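Tryptophan halogenase (Shewanella frigidimarina, PDB 2PYX) probably acts as a flavin-dependent halogenase of the tryptophan halogenase family, using FAD in a monooxygenase-type reaction to halogenate a tryptophan-like substrate. Local coordinates at residues N96-P101 with S415-E419; G169-N173 with D286-P290; F252-L257 with Y297-H303; G282-D286 with I357-E361; K409-S415 with D425-S429. One frame throughout, in Å; residues are numbered along the deposited sequence.

Contact 1 (N96-P101 with S415-E419); sequences NWCKDP and SQRQE
R417 extends its side chain along the 96-101 loop and covers the backbone from N96 to P101, in a contact between irregular loops that opens with an ST turn: S415 OG accepts from R417 N at 3.0 Å. That hydroxyl (S415 chi1 t) donates to W97 O at 2.6 Å. C98 lies beside S415 (CA-CA 4.5 Å) and K99 beside R417 (4.6 Å), and Q416 N donates to C98 O at 2.7 Å. N96 adopts positive phi (62/25), an angle asparagine tolerates well, and its O receives R417 NE (2.8 Å) and R417 NH2 (3.0 Å). Arginine fits because its planar head can give two N-H groups to one carbonyl while its CG packs on K99 C at 3.6 Å; W423 adds a cation-pi partner. W97 points its CB away from 415-419, its buried side chain about 8 Å from that of E361 of the predicted L-tryptophan site. D100 (chi1 m) offers two carboxylate oxygens to successive backbone amides: OD2 takes Q418 N at 2.8 Å and OD1 takes E419 N at 3.1 Å. One water joins D100 OD1 (2.8 Å) to R417 NH1 (3.2 Å); a second receives D100 N at 2.9 Å and donates to Q416 O at 3.1 Å.

Contact 2 (G169-N173 with D286-P290); sequences GYHLN and DIGLP
H171 loses the most surface here, followed by L289 and I287, and the contact can be built round these three. H171 sits in strand 169-172 with extended backbone angles (-104/137), and its CA-to-CB bond points toward the end of strand 282-288. The nearest CA atoms, those of H171 and L289, are 6.3 Å apart, and no clear hydrogen bond crosses between the backbones. With chi1 m and chi2 near 131°, the imidazole places G288 N over one face, CD2 3.6 Å from I287 CG2, and ND1 3.3 Å from G288 O.

L289, just past the strand, has chi1 m and chi2 t, which carries CD2 to 3.7 Å from H171 CB and 3.6 Å from L172 N. I287 (m, t) supplies a branched apolar wall. Both strands belong to the large mixed sheet of the halogenase fold, where 169-172 pairs with 87-95, the strand of the predicted active-site lysine K89; the H171 side chain is about 4 Å from that of K89. Histidine can serve both apolar and polar neighbours: its ring packs on I287 while NE2 hydrogen-bonds T274 OG1 on strand 274-279. L172 directs its CB away from 286-290, with its side chain about 6 Å from that of T17 of the predicted FAD site.

Contact 3 (F252-L257 with Y297-H303); sequences FNDRAL and YVYSSSH
R255 (chi1 m, chi2 m) lays its CB over the Y299 ring, 3.5 Å from the centroid, a CH-pi contact that Y299 permits by its chi1 p rotamer; the ring edge meets L257, whose CB is 4.1 Å from Y299 CE1. These three and Y297 share one sheet face, A256 and V298 the other. The strands run antiparallel at 161°, axes 4.7 Å apart. L257 N to Y297 O and Y297 N to L257 O are both 2.9 Å; A256-V298 is a non-hydrogen-bonded pair. D254 and R255 oppose Y299 in a classic beta bulge: Y299 O accepts D254 N at 3.0 Å and, weakly, R255 N at 3.1 Å, while Y299 N reaches R255 O at 3.1 Å. D254 (chi1 p) takes S301 N on OD1 at 2.9 Å, its OD2 salt-bridging K248. H303 (chi1 m) donates ND1 to S300 OG at 2.7 Å. The hairpin strand 282-288 flanks 292-299, strand 330-333 flanks 255-262, and helix 306-317 covers the Y299 face, while helix 421-425 packs on F252 and H303.

Contact 4 (G282-D286 with I357-E361); sequences GWIWD and IEPLE
L360 lies over the indole of W283, its CD1 4.2 Å from the centroid of the six-membered ring in a CH-pi contact, and its CB 3.6 Å from W283 CZ2. W283 holds chi1 p and chi2 near -84°, and L360 chi1 t with chi2 p. P359 adds a rigid apolar surface: its CG is 4.3 Å from W283 CH2 and 4.0 Å from W285 CE3, W285 also being chi1 p. The two tryptophans, two positions apart on strand 282-288, both send CB toward the 357-361 loop. The backbones stay well separated, W285 and L360 being the nearest at 8.3 Å between CA atoms, and the large indoles span the gap. At the polar edge W283 NE1 donates to E358 OE2 at 3.0 Å; this carboxylate also bonds Y412 and N253. E361, predicted to bind L-tryptophan, follows with positive phi (67/12), its OE2 held by H411 and H111. The contact thus joins the large sheet to the loop carrying the predicted substrate site of a flavin-dependent tryptophan halogenase.

Contact 5 (K409-S415 with D425-S429); sequences KLHYVIS and DHRES
K409 NZ donates to H426 ND1 at 2.9 Å and, weakly, to H426 O at 3.1 Å; V250 O and S431 OG are its further partners. A long lysine chain, bent once at chi2 (p; the others t), suits this place, since it carries the charge from the last turns of helix 383-413 to a cluster of acceptors. Because ND1 accepts here, the proton of a neutral H426 would sit on NE2.

The next layer is water-mediated: one water donates to Y412 O at 2.8 Å and accepts from R427 NH1 at 2.9 Å. R427 (chi1 m, chi2 t, chi3 m) also donates NH1 to R417 O, tying the turn to the loop beyond the helix. Packing centres on an offset stack of the Y412 and H426 rings, centroids 3.9 Å apart and planes at 12°. Y412 has chi1 m and H426 an off-rotamer chi1 of -99°; Y412 CB lies 3.7 Å from the H426 ring centroid, and Y412 OH goes on to E358 OE2.

The helix is regular to V413, while D425 to E428 form a type I turn; V413 and R427 are nearest, at 4.9 Å between CA atoms. The chemistry is consistent with H426 being held in orientation, with ND1 as acceptor, by the lysine at its edge and the Y412 stack; F252 stacks on it as well.

Contacts 3 and 4 lie on neighbouring strands of the large sheet, centres about 10 Å apart; contact 2 shares strand 282-288 with contact 4 at its other end, 14 Å away. Contacts 1 and 5 share S415 and sit about 11 Å apart, where helix 383-413 ends. Along the chain, the segments of contact 1 bracket contacts 2, 3 and 4, and contact 5 crosses contact 1. W97 of contact 1 packs on W283 of contact 4 and Y412 of contact 5; E358 joins N253 and Y412, and H411 meets E361. Thus contacts 1, 3, 4 and 5 form one connected network around the predicted tryptophan site, with contact 2 nearer the predicted catalytic lysine and flavin residues.

Contact 1 (N96-P101 with S415-E419)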
# COMPACT_ATOMS: atom_id res chain seq x y z
N ASN A 96 -2.64 18.09 -10.17
CA ASN A 96 -1.58 18.79 -10.88
C ASN A 96 -0.47 17.91 -11.43
O ASN A 96 0.62 18.37 -11.69
CB ASN A 96 -0.99 19.92 -10.02
CG ASN A 96 -1.99 21.02 -9.72
OD1 ASN A 96 -3.04 21.09 -10.35
ND2 ASN A 96 -1.70 21.81 -8.71
N TRP A 97 -0.77 16.64 -11.68
CA TRP A 97 0.23 15.74 -12.23
C TRP A 97 0.34 15.85 -13.74
O TRP A 97 1.37 15.49 -14.31
CB TRP A 97 -0.11 14.27 -11.87
CG TRP A 97 0.32 13.88 -10.54
CD1 TRP A 97 -0.20 14.22 -9.33
CD2 TRP A 97 1.41 12.99 -10.28
NE1 TRP A 97 0.53 13.63 -8.31
CE2 TRP A 97 1.52 12.85 -8.88
CE3 TRP A 97 2.32 12.30 -11.11
CZ2 TRP A 97 2.49 12.06 -8.29
CZ3 TRP A 97 3.27 11.50 -10.51
CH2 TRP A 97 3.36 11.40 -9.12
N CYS A 98 -0.73 16.25 -14.41
CA CYS A 98 -0.77 16.21 -15.85
C CYS A 98 -0.14 17.39 -16.60
O CYS A 98 0.43 17.22 -17.69
CB CYS A 98 -2.19 16.07 -16.38
SG CYS A 98 -3.02 14.59 -15.82
N LYS A 99 -0.33 18.59 -16.05
CA LYS A 99 0.07 19.81 -16.76
C LYS A 99 0.81 20.74 -15.82
O LYS A 99 0.63 20.69 -14.62
CB LYS A 99 -1.18 20.52 -17.27
CG LYS A 99 -1.97 19.79 -18.36
CD LYS A 99 -3.34 20.47 -18.48
CE LYS A 99 -4.29 19.81 -19.47
NZ LYS A 99 -5.68 20.40 -19.30
N ASP A 100 1.65 21.61 -16.40
CA ASP A 100 2.20 22.72 -15.64
C ASP A 100 1.03 23.54 -15.10
O ASP A 100 0.16 23.92 -15.89
CB ASP A 100 3.08 23.57 -16.53
CG ASP A 100 4.31 22.83 -16.98
OD1 ASP A 100 5.09 22.48 -16.10
OD2 ASP A 100 4.45 22.61 -18.18
N PRO A 101 0.97 23.75 -13.78
CA PRO A 101 -0.21 24.38 -13.18
C PRO A 101 -0.55 25.78 -13.73
O PRO A 101 0.35 26.61 -13.96
CB PRO A 101 0.12 24.43 -11.71
CG PRO A 101 1.04 23.25 -11.52
CD PRO A 101 1.90 23.31 -12.72
N SER A 415 2.75 12.31 -17.95
CA SER A 415 2.54 13.74 -17.73
C SER A 415 2.90 14.54 -18.97
O SER A 415 3.72 14.13 -19.80
CB SER A 415 3.42 14.24 -16.56
OG SER A 415 3.10 15.61 -16.28
N GLN A 416 2.29 15.74 -19.06
CA GLN A 416 2.65 16.70 -20.10
C GLN A 416 3.40 17.88 -19.50
O GLN A 416 3.67 18.89 -20.18
CB GLN A 416 1.41 17.17 -20.86
CG GLN A 416 0.76 16.07 -21.68
CD GLN A 416 -0.31 16.61 -22.62
OE1 GLN A 416 -1.15 17.41 -22.21
NE2 GLN A 416 -0.26 16.17 -23.88
N ARG A 417 3.77 17.78 -18.24
CA ARG A 417 4.54 18.86 -17.59
C ARG A 417 5.86 19.11 -18.34
O ARG A 417 6.58 18.19 -18.66
CB ARG A 417 4.83 18.52 -16.15
CG ARG A 417 3.74 18.78 -15.20
CD ARG A 417 3.97 18.16 -13.86
NE ARG A 417 3.22 18.73 -12.76
CZ ARG A 417 3.62 19.77 -12.03
NH1 ARG A 417 4.80 20.35 -12.25
NH2 ARG A 417 2.88 20.21 -11.03
N GLN A 418 6.14 20.39 -18.58
CA GLN A 418 7.28 20.83 -19.41
C GLN A 418 8.20 21.81 -18.69
O GLN A 418 9.36 21.93 -19.08
CB GLN A 418 6.80 21.51 -20.70
CG GLN A 418 6.22 20.58 -21.74
CD GLN A 418 7.27 19.68 -22.41
OE1 GLN A 418 8.45 19.68 -22.04
NE2 GLN A 418 6.83 18.91 -23.40
N GLU A 419 7.73 22.50 -17.64
CA GLU A 419 8.53 23.62 -17.08
C GLU A 419 9.76 23.17 -16.31
O GLU A 419 10.77 23.90 -16.25
CB GLU A 419 7.67 24.53 -16.21
CG GLU A 419 6.65 25.31 -17.01
CD GLU A 419 7.32 26.19 -18.05
OE1 GLU A 419 8.15 27.04 -17.64
OE2 GLU A 419 7.03 26.02 -19.27
O HOH W 1 6.82 20.85 -14.69
O HOH W 2 1.79 21.24 -19.26

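Contact 2 (G169-N173 with D286-P290)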
# COMPACT_ATOMS: atom_id res chain seq x y z
N GLY A 169 -10.03 0.97 1.87
CA GLY A 169 -9.01 0.68 2.87
C GLY A 169 -9.02 1.79 3.91
O GLY A 169 -10.05 2.43 4.15
N TYR A 170 -7.87 2.04 4.51
CA TYR A 170 -7.77 2.98 5.61
C TYR A 170 -6.60 3.96 5.50
O TYR A 170 -5.60 3.71 4.84
CB TYR A 170 -7.62 2.24 6.95
CG TYR A 170 -8.68 1.17 7.19
CD1 TYR A 170 -9.91 1.51 7.74
CD2 TYR A 170 -8.41 -0.16 6.91
CE1 TYR A 170 -10.87 0.53 7.98
CE2 TYR A 170 -9.35 -1.14 7.12
CZ TYR A 170 -10.58 -0.79 7.67
OH TYR A 170 -11.51 -1.77 7.91
N HIS A 171 -6.76 5.08 6.20
CA HIS A 171 -5.65 5.89 6.69
C HIS A 171 -5.54 5.58 8.19
O HIS A 171 -6.56 5.53 8.87
CB HIS A 171 -5.93 7.37 6.50
CG HIS A 171 -6.07 7.79 5.08
ND1 HIS A 171 -7.13 8.56 4.63
CD2 HIS A 171 -5.27 7.59 4.00
CE1 HIS A 171 -6.98 8.79 3.33
NE2 HIS A 171 -5.86 8.21 2.93
N LEU A 172 -4.31 5.40 8.68
CA LEU A 172 -4.12 4.98 10.07
C LEU A 172 -2.83 5.54 10.65
O LEU A 172 -1.95 5.97 9.92
CB LEU A 172 -4.15 3.44 10.18
CG LEU A 172 -3.13 2.63 9.34
CD1 LEU A 172 -1.71 2.56 9.94
CD2 LEU A 172 -3.61 1.20 9.08
N ASN A 173 -2.75 5.50 11.98
CA ASN A 173 -1.49 5.77 12.70
C ASN A 173 -0.78 4.42 12.88
O ASN A 173 -1.29 3.54 13.59
CB ASN A 173 -1.85 6.40 14.06
CG ASN A 173 -0.64 6.65 14.95
OD1 ASN A 173 0.27 5.83 15.08
ND2 ASN A 173 -0.68 7.80 15.66
N ASP A 286 -0.91 13.76 1.29
CA ASP A 286 -1.74 14.44 2.28
C ASP A 286 -2.74 13.37 2.71
O ASP A 286 -3.59 12.97 1.91
CB ASP A 286 -2.37 15.70 1.67
CG ASP A 286 -3.08 16.56 2.71
OD1 ASP A 286 -3.66 16.00 3.67
OD2 ASP A 286 -3.10 17.81 2.49
N ILE A 287 -2.58 12.88 3.93
CA ILE A 287 -3.35 11.74 4.49
C ILE A 287 -4.18 12.32 5.63
O ILE A 287 -3.62 12.79 6.62
CB ILE A 287 -2.40 10.64 5.01
CG1 ILE A 287 -1.86 9.84 3.81
CG2 ILE A 287 -3.09 9.68 5.97
CD1 ILE A 287 -0.78 8.86 4.16
N GLY A 288 -5.50 12.21 5.52
CA GLY A 288 -6.42 12.75 6.52
C GLY A 288 -6.82 11.70 7.54
O GLY A 288 -7.44 10.68 7.19
N LEU A 289 -6.41 11.93 8.79
CA LEU A 289 -6.85 11.15 9.97
C LEU A 289 -7.93 11.99 10.68
O LEU A 289 -8.16 13.12 10.33
CB LEU A 289 -5.69 10.85 10.94
CG LEU A 289 -4.44 10.17 10.35
CD1 LEU A 289 -3.41 9.94 11.42
CD2 LEU A 289 -4.76 8.86 9.69
N PRO A 290 -8.64 11.38 11.62
CA PRO A 290 -9.66 12.17 12.31
C PRO A 290 -9.10 13.38 13.06
O PRO A 290 -9.75 14.41 13.08
CB PRO A 290 -10.27 11.17 13.29
CG PRO A 290 -9.99 9.83 12.71
CD PRO A 290 -8.65 9.97 12.04

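Contact 3 (F252-L257 with Y297-H303)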
# COMPACT_ATOMS: atom_id res chain seq x y z
N PHE A 252 13.74 8.28 -9.39
CA PHE A 252 14.52 9.49 -9.02
C PHE A 252 14.42 9.86 -7.55
O PHE A 252 15.43 10.26 -6.97
CB PHE A 252 14.16 10.73 -9.85
CG PHE A 252 14.19 10.57 -11.33
CD1 PHE A 252 14.92 9.56 -11.97
CD2 PHE A 252 13.52 11.49 -12.12
CE1 PHE A 252 14.90 9.48 -13.36
CE2 PHE A 252 13.54 11.41 -13.46
CZ PHE A 252 14.22 10.42 -14.09
N ASN A 253 13.23 9.79 -6.99
CA ASN A 253 13.00 10.30 -5.63
C ASN A 253 13.78 9.52 -4.62
O ASN A 253 13.65 8.30 -4.53
CB ASN A 253 11.52 10.29 -5.31
CG ASN A 253 10.75 11.05 -6.32
OD1 ASN A 253 11.09 12.22 -6.62
ND2 ASN A 253 9.70 10.45 -6.82
N ASP A 254 14.48 10.23 -3.75
CA ASP A 254 15.31 9.63 -2.72
C ASP A 254 15.27 10.45 -1.42
O ASP A 254 16.12 10.26 -0.56
CB ASP A 254 16.75 9.42 -3.20
CG ASP A 254 17.46 10.72 -3.60
OD1 ASP A 254 16.85 11.82 -3.49
OD2 ASP A 254 18.63 10.62 -4.04
N ARG A 255 14.26 11.30 -1.30
CA ARG A 255 14.06 12.11 -0.09
C ARG A 255 12.59 12.18 0.25
O ARG A 255 11.76 12.14 -0.64
CB ARG A 255 14.55 13.53 -0.31
CG ARG A 255 16.02 13.66 -0.58
CD ARG A 255 16.86 13.43 0.62
NE ARG A 255 18.28 13.71 0.39
CZ ARG A 255 19.17 12.84 -0.07
NH1 ARG A 255 18.82 11.61 -0.41
NH2 ARG A 255 20.46 13.19 -0.19
N ALA A 256 12.30 12.40 1.53
CA ALA A 256 10.96 12.77 1.95
C ALA A 256 11.10 13.73 3.11
O ALA A 256 11.95 13.57 3.99
CB ALA A 256 10.16 11.56 2.35
N LEU A 257 10.26 14.73 3.07
CA LEU A 257 10.20 15.70 4.15
C LEU A 257 8.76 15.68 4.66
O LEU A 257 7.83 16.12 3.96
CB LEU A 257 10.60 17.06 3.62
CG LEU A 257 10.66 18.14 4.69
CD1 LEU A 257 11.81 17.88 5.69
CD2 LEU A 257 10.79 19.51 4.00
N TYR A 297 6.59 15.75 1.42
CA TYR A 297 7.06 16.02 0.09
C TYR A 297 8.11 14.93 -0.23
O TYR A 297 9.13 14.81 0.45
CB TYR A 297 7.73 17.39 0.03
CG TYR A 297 8.19 17.86 -1.33
CD1 TYR A 297 7.73 17.29 -2.51
CD2 TYR A 297 9.08 18.93 -1.44
CE1 TYR A 297 8.18 17.78 -3.78
CE2 TYR A 297 9.51 19.38 -2.67
CZ TYR A 297 9.05 18.84 -3.84
OH TYR A 297 9.43 19.28 -5.07
N VAL A 298 7.79 14.11 -1.24
CA VAL A 298 8.69 13.13 -1.84
C VAL A 298 9.38 13.82 -2.99
O VAL A 298 8.71 14.32 -3.88
CB VAL A 298 7.86 11.95 -2.36
CG1 VAL A 298 8.72 11.02 -3.21
CG2 VAL A 298 7.20 11.23 -1.22
N TYR A 299 10.70 13.79 -2.99
CA TYR A 299 11.44 14.54 -4.00
C TYR A 299 12.81 13.92 -4.33
O TYR A 299 13.28 13.01 -3.64
CB TYR A 299 11.59 16.02 -3.59
CG TYR A 299 12.39 16.28 -2.37
CD1 TYR A 299 11.79 16.27 -1.13
CD2 TYR A 299 13.75 16.59 -2.44
CE1 TYR A 299 12.52 16.50 0.02
CE2 TYR A 299 14.49 16.83 -1.28
CZ TYR A 299 13.85 16.83 -0.04
OH TYR A 299 14.58 17.05 1.12
N SER A 300 13.42 14.43 -5.39
CA SER A 300 14.74 13.93 -5.87
C SER A 300 15.83 14.90 -5.49
O SER A 300 15.81 16.04 -5.95
CB SER A 300 14.70 13.81 -7.36
OG SER A 300 15.97 13.54 -7.90
N SER A 301 16.79 14.42 -4.70
CA SER A 301 17.93 15.28 -4.32
C SER A 301 18.85 15.62 -5.47
O SER A 301 19.65 16.56 -5.35
CB SER A 301 18.74 14.63 -3.22
OG SER A 301 19.24 13.36 -3.58
N SER A 302 18.78 14.88 -6.59
CA SER A 302 19.55 15.27 -7.76
C SER A 302 18.85 16.30 -8.60
O SER A 302 19.43 16.74 -9.61
CB SER A 302 19.96 14.07 -8.60
OG SER A 302 18.85 13.47 -9.20
N HIS A 303 17.66 16.73 -8.19
CA HIS A 303 16.93 17.80 -8.84
C HIS A 303 16.75 19.05 -7.98
O HIS A 303 16.62 20.13 -8.54
CB HIS A 303 15.56 17.33 -9.33
CG HIS A 303 15.67 16.34 -10.44
ND1 HIS A 303 15.82 14.99 -10.22
CD2 HIS A 303 15.63 16.50 -11.79
CE1 HIS A 303 15.90 14.37 -11.38
NE2 HIS A 303 15.81 15.26 -12.35
O HOH W 3 18.04 11.93 -6.79

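Contact 4 (G282-D286 with I357-E361)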
# COMPACT_ATOMS: atom_id res chain seq x y z
N GLY A 282 8.88 16.55 -7.43
CA GLY A 282 8.33 15.41 -6.73
C GLY A 282 6.84 15.60 -6.53
O GLY A 282 6.16 16.16 -7.38
N TRP A 283 6.33 15.14 -5.40
CA TRP A 283 4.90 15.26 -5.11
C TRP A 283 4.71 15.25 -3.62
O TRP A 283 5.53 14.71 -2.86
CB TRP A 283 4.12 14.13 -5.80
CG TRP A 283 4.51 12.75 -5.36
CD1 TRP A 283 5.56 11.97 -5.83
CD2 TRP A 283 3.85 11.96 -4.36
NE1 TRP A 283 5.58 10.77 -5.15
CE2 TRP A 283 4.54 10.73 -4.26
CE3 TRP A 283 2.74 12.16 -3.53
CZ2 TRP A 283 4.16 9.73 -3.35
CZ3 TRP A 283 2.32 11.14 -2.68
CH2 TRP A 283 3.04 9.94 -2.59
N ILE A 284 3.59 15.85 -3.19
CA ILE A 284 3.24 15.93 -1.79
C ILE A 284 2.03 15.08 -1.43
O ILE A 284 1.00 15.19 -2.10
CB ILE A 284 2.98 17.38 -1.42
CG1 ILE A 284 4.32 18.11 -1.39
CG2 ILE A 284 2.32 17.51 -0.07
CD1 ILE A 284 4.22 19.65 -1.17
N TRP A 285 2.21 14.19 -0.45
CA TRP A 285 1.11 13.35 0.04
C TRP A 285 0.37 14.10 1.13
O TRP A 285 0.93 14.98 1.80
CB TRP A 285 1.57 12.00 0.56
CG TRP A 285 2.14 11.98 1.94
CD1 TRP A 285 1.47 12.11 3.13
CD2 TRP A 285 3.50 11.72 2.29
NE1 TRP A 285 2.33 11.94 4.19
CE2 TRP A 285 3.59 11.71 3.69
CE3 TRP A 285 4.67 11.49 1.53
CZ2 TRP A 285 4.80 11.48 4.35
CZ3 TRP A 285 5.86 11.28 2.19
CH2 TRP A 285 5.92 11.29 3.59
N ASP A 286 -0.91 13.76 1.29
CA ASP A 286 -1.74 14.44 2.28
C ASP A 286 -2.74 13.37 2.71
O ASP A 286 -3.59 12.97 1.91
CB ASP A 286 -2.37 15.70 1.67
CG ASP A 286 -3.08 16.56 2.71
OD1 ASP A 286 -3.66 16.00 3.67
OD2 ASP A 286 -3.10 17.81 2.49
N ILE A 357 10.12 1.89 -1.53
CA ILE A 357 10.17 3.01 -2.44
C ILE A 357 9.25 4.09 -1.88
O ILE A 357 8.54 3.86 -0.90
CB ILE A 357 9.70 2.59 -3.84
CG1 ILE A 357 8.35 1.82 -3.69
CG2 ILE A 357 10.77 1.68 -4.50
CD1 ILE A 357 7.63 1.68 -4.87
N GLU A 358 9.19 5.24 -2.55
CA GLU A 358 8.20 6.26 -2.20
C GLU A 358 6.79 5.67 -2.04
O GLU A 358 6.42 4.70 -2.76
CB GLU A 358 8.15 7.32 -3.32
CG GLU A 358 7.67 6.78 -4.66
CD GLU A 358 8.00 7.72 -5.76
OE1 GLU A 358 9.19 7.80 -6.11
OE2 GLU A 358 7.07 8.45 -6.20
N PRO A 359 5.98 6.24 -1.16
CA PRO A 359 4.63 5.74 -0.88
C PRO A 359 3.57 6.09 -1.91
O PRO A 359 2.37 6.13 -1.59
CB PRO A 359 4.31 6.40 0.47
CG PRO A 359 5.07 7.64 0.43
CD PRO A 359 6.34 7.36 -0.27
N LEU A 360 3.99 6.30 -3.17
CA LEU A 360 3.06 6.52 -4.26
C LEU A 360 2.33 5.20 -4.44
O LEU A 360 2.96 4.15 -4.64
CB LEU A 360 3.80 6.87 -5.53
CG LEU A 360 3.04 7.22 -6.81
CD1 LEU A 360 2.14 8.38 -6.57
CD2 LEU A 360 3.97 7.55 -7.95
N GLU A 361 1.03 5.25 -4.38
CA GLU A 361 0.15 4.09 -4.44
C GLU A 361 0.26 3.16 -3.23
O GLU A 361 -0.27 2.03 -3.28
CB GLU A 361 0.27 3.31 -5.75
CG GLU A 361 -0.12 4.13 -6.96
CD GLU A 361 -1.62 4.36 -7.08
OE1 GLU A 361 -2.40 3.75 -6.32
OE2 GLU A 361 -2.00 5.15 -7.96

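Contact 5 (K409-S415 with D425-S429)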
# COMPACT_ATOMS: atom_id res chain seq x y z
N LYS A 409 5.97 4.33 -12.08
CA LYS A 409 6.61 5.11 -13.15
C LYS A 409 5.59 5.63 -14.17
O LYS A 409 5.73 6.75 -14.69
CB LYS A 409 7.66 4.27 -13.85
CG LYS A 409 8.41 4.98 -14.99
CD LYS A 409 9.16 6.26 -14.47
CE LYS A 409 10.00 6.86 -15.58
NZ LYS A 409 11.08 7.81 -15.09
N LEU A 410 4.56 4.83 -14.47
CA LEU A 410 3.48 5.25 -15.38
C LEU A 410 2.92 6.62 -15.00
O LEU A 410 2.56 7.40 -15.85
CB LEU A 410 2.33 4.22 -15.34
CG LEU A 410 1.13 4.49 -16.28
CD1 LEU A 410 1.51 4.48 -17.71
CD2 LEU A 410 -0.00 3.46 -16.04
N HIS A 411 2.77 6.87 -13.69
CA HIS A 411 2.19 8.12 -13.20
C HIS A 411 3.00 9.30 -13.68
O HIS A 411 2.42 10.39 -13.93
CB HIS A 411 2.12 8.17 -11.68
CG HIS A 411 1.17 7.19 -11.04
ND1 HIS A 411 1.32 5.82 -11.15
CD2 HIS A 411 0.09 7.39 -10.24
CE1 HIS A 411 0.38 5.23 -10.43
NE2 HIS A 411 -0.38 6.15 -9.86
N TYR A 412 4.30 9.14 -13.78
CA TYR A 412 5.19 10.22 -14.23
C TYR A 412 5.29 10.31 -15.73
O TYR A 412 5.36 11.39 -16.31
CB TYR A 412 6.61 10.02 -13.67
CG TYR A 412 6.71 10.07 -12.18
CD1 TYR A 412 6.84 11.29 -11.53
CD2 TYR A 412 6.67 8.93 -11.37
CE1 TYR A 412 6.92 11.34 -10.18
CE2 TYR A 412 6.78 9.00 -10.00
CZ TYR A 412 6.90 10.22 -9.40
OH TYR A 412 7.01 10.30 -8.02
N VAL A 413 5.41 9.17 -16.38
CA VAL A 413 5.82 9.15 -17.81
C VAL A 413 4.81 9.80 -18.73
O VAL A 413 5.17 10.33 -19.78
CB VAL A 413 6.02 7.73 -18.37
CG1 VAL A 413 6.31 7.78 -19.92
CG2 VAL A 413 7.13 7.07 -17.70
N ILE A 414 3.53 9.72 -18.36
CA ILE A 414 2.47 10.25 -19.20
C ILE A 414 2.00 11.66 -18.82
O ILE A 414 1.00 12.17 -19.36
CB ILE A 414 1.29 9.27 -19.31
CG1 ILE A 414 0.57 9.13 -17.98
CG2 ILE A 414 1.78 7.93 -19.85
CD1 ILE A 414 -0.52 8.05 -17.99
N SER A 415 2.75 12.31 -17.95
CA SER A 415 2.54 13.74 -17.73
C SER A 415 2.90 14.54 -18.97
O SER A 415 3.72 14.13 -19.80
CB SER A 415 3.42 14.24 -16.56
OG SER A 415 3.10 15.61 -16.28
N ASP A 425 12.79 14.83 -17.50
CA ASP A 425 13.70 13.67 -17.30
C ASP A 425 12.91 12.37 -17.12
O ASP A 425 13.32 11.34 -17.64
CB ASP A 425 14.54 13.88 -16.05
CG ASP A 425 15.71 14.79 -16.24
OD1 ASP A 425 16.16 14.98 -17.41
OD2 ASP A 425 16.25 15.22 -15.18
N HIS A 426 11.74 12.46 -16.48
CA HIS A 426 10.90 11.25 -16.23
C HIS A 426 10.40 10.61 -17.52
O HIS A 426 9.99 9.44 -17.47
CB HIS A 426 9.72 11.60 -15.34
CG HIS A 426 9.93 11.26 -13.89
ND1 HIS A 426 10.14 9.97 -13.46
CD2 HIS A 426 9.95 12.02 -12.77
CE1 HIS A 426 10.28 9.96 -12.14
NE2 HIS A 426 10.16 11.20 -11.69
N ARG A 427 10.38 11.35 -18.64
CA ARG A 427 9.94 10.82 -19.93
C ARG A 427 11.05 10.30 -20.80
O ARG A 427 10.80 9.85 -21.92
CB ARG A 427 9.10 11.85 -20.67
CG ARG A 427 7.89 12.30 -19.88
CD ARG A 427 6.86 13.06 -20.66
NE ARG A 427 7.30 14.38 -21.11
CZ ARG A 427 7.16 15.51 -20.41
NH1 ARG A 427 6.65 15.52 -19.21
NH2 ARG A 427 7.57 16.66 -20.93
N GLU A 428 12.28 10.37 -20.32
CA GLU A 428 13.41 9.90 -21.10
C GLU A 428 13.56 8.39 -20.99
O GLU A 428 13.44 7.82 -19.90
CB GLU A 428 14.67 10.62 -20.65
CG GLU A 428 14.57 12.15 -20.74
CD GLU A 428 15.33 12.80 -21.84
OE1 GLU A 428 15.83 12.09 -22.72
OE2 GLU A 428 15.37 14.05 -21.83
N SER A 429 13.90 7.75 -22.11
CA SER A 429 13.85 6.29 -22.19
C SER A 429 14.76 5.57 -21.22
O SER A 429 14.44 4.44 -20.77
CB SER A 429 14.15 5.80 -23.62
OG SER A 429 15.44 6.21 -24.03
O HOH W 4 6.73 13.74 -16.97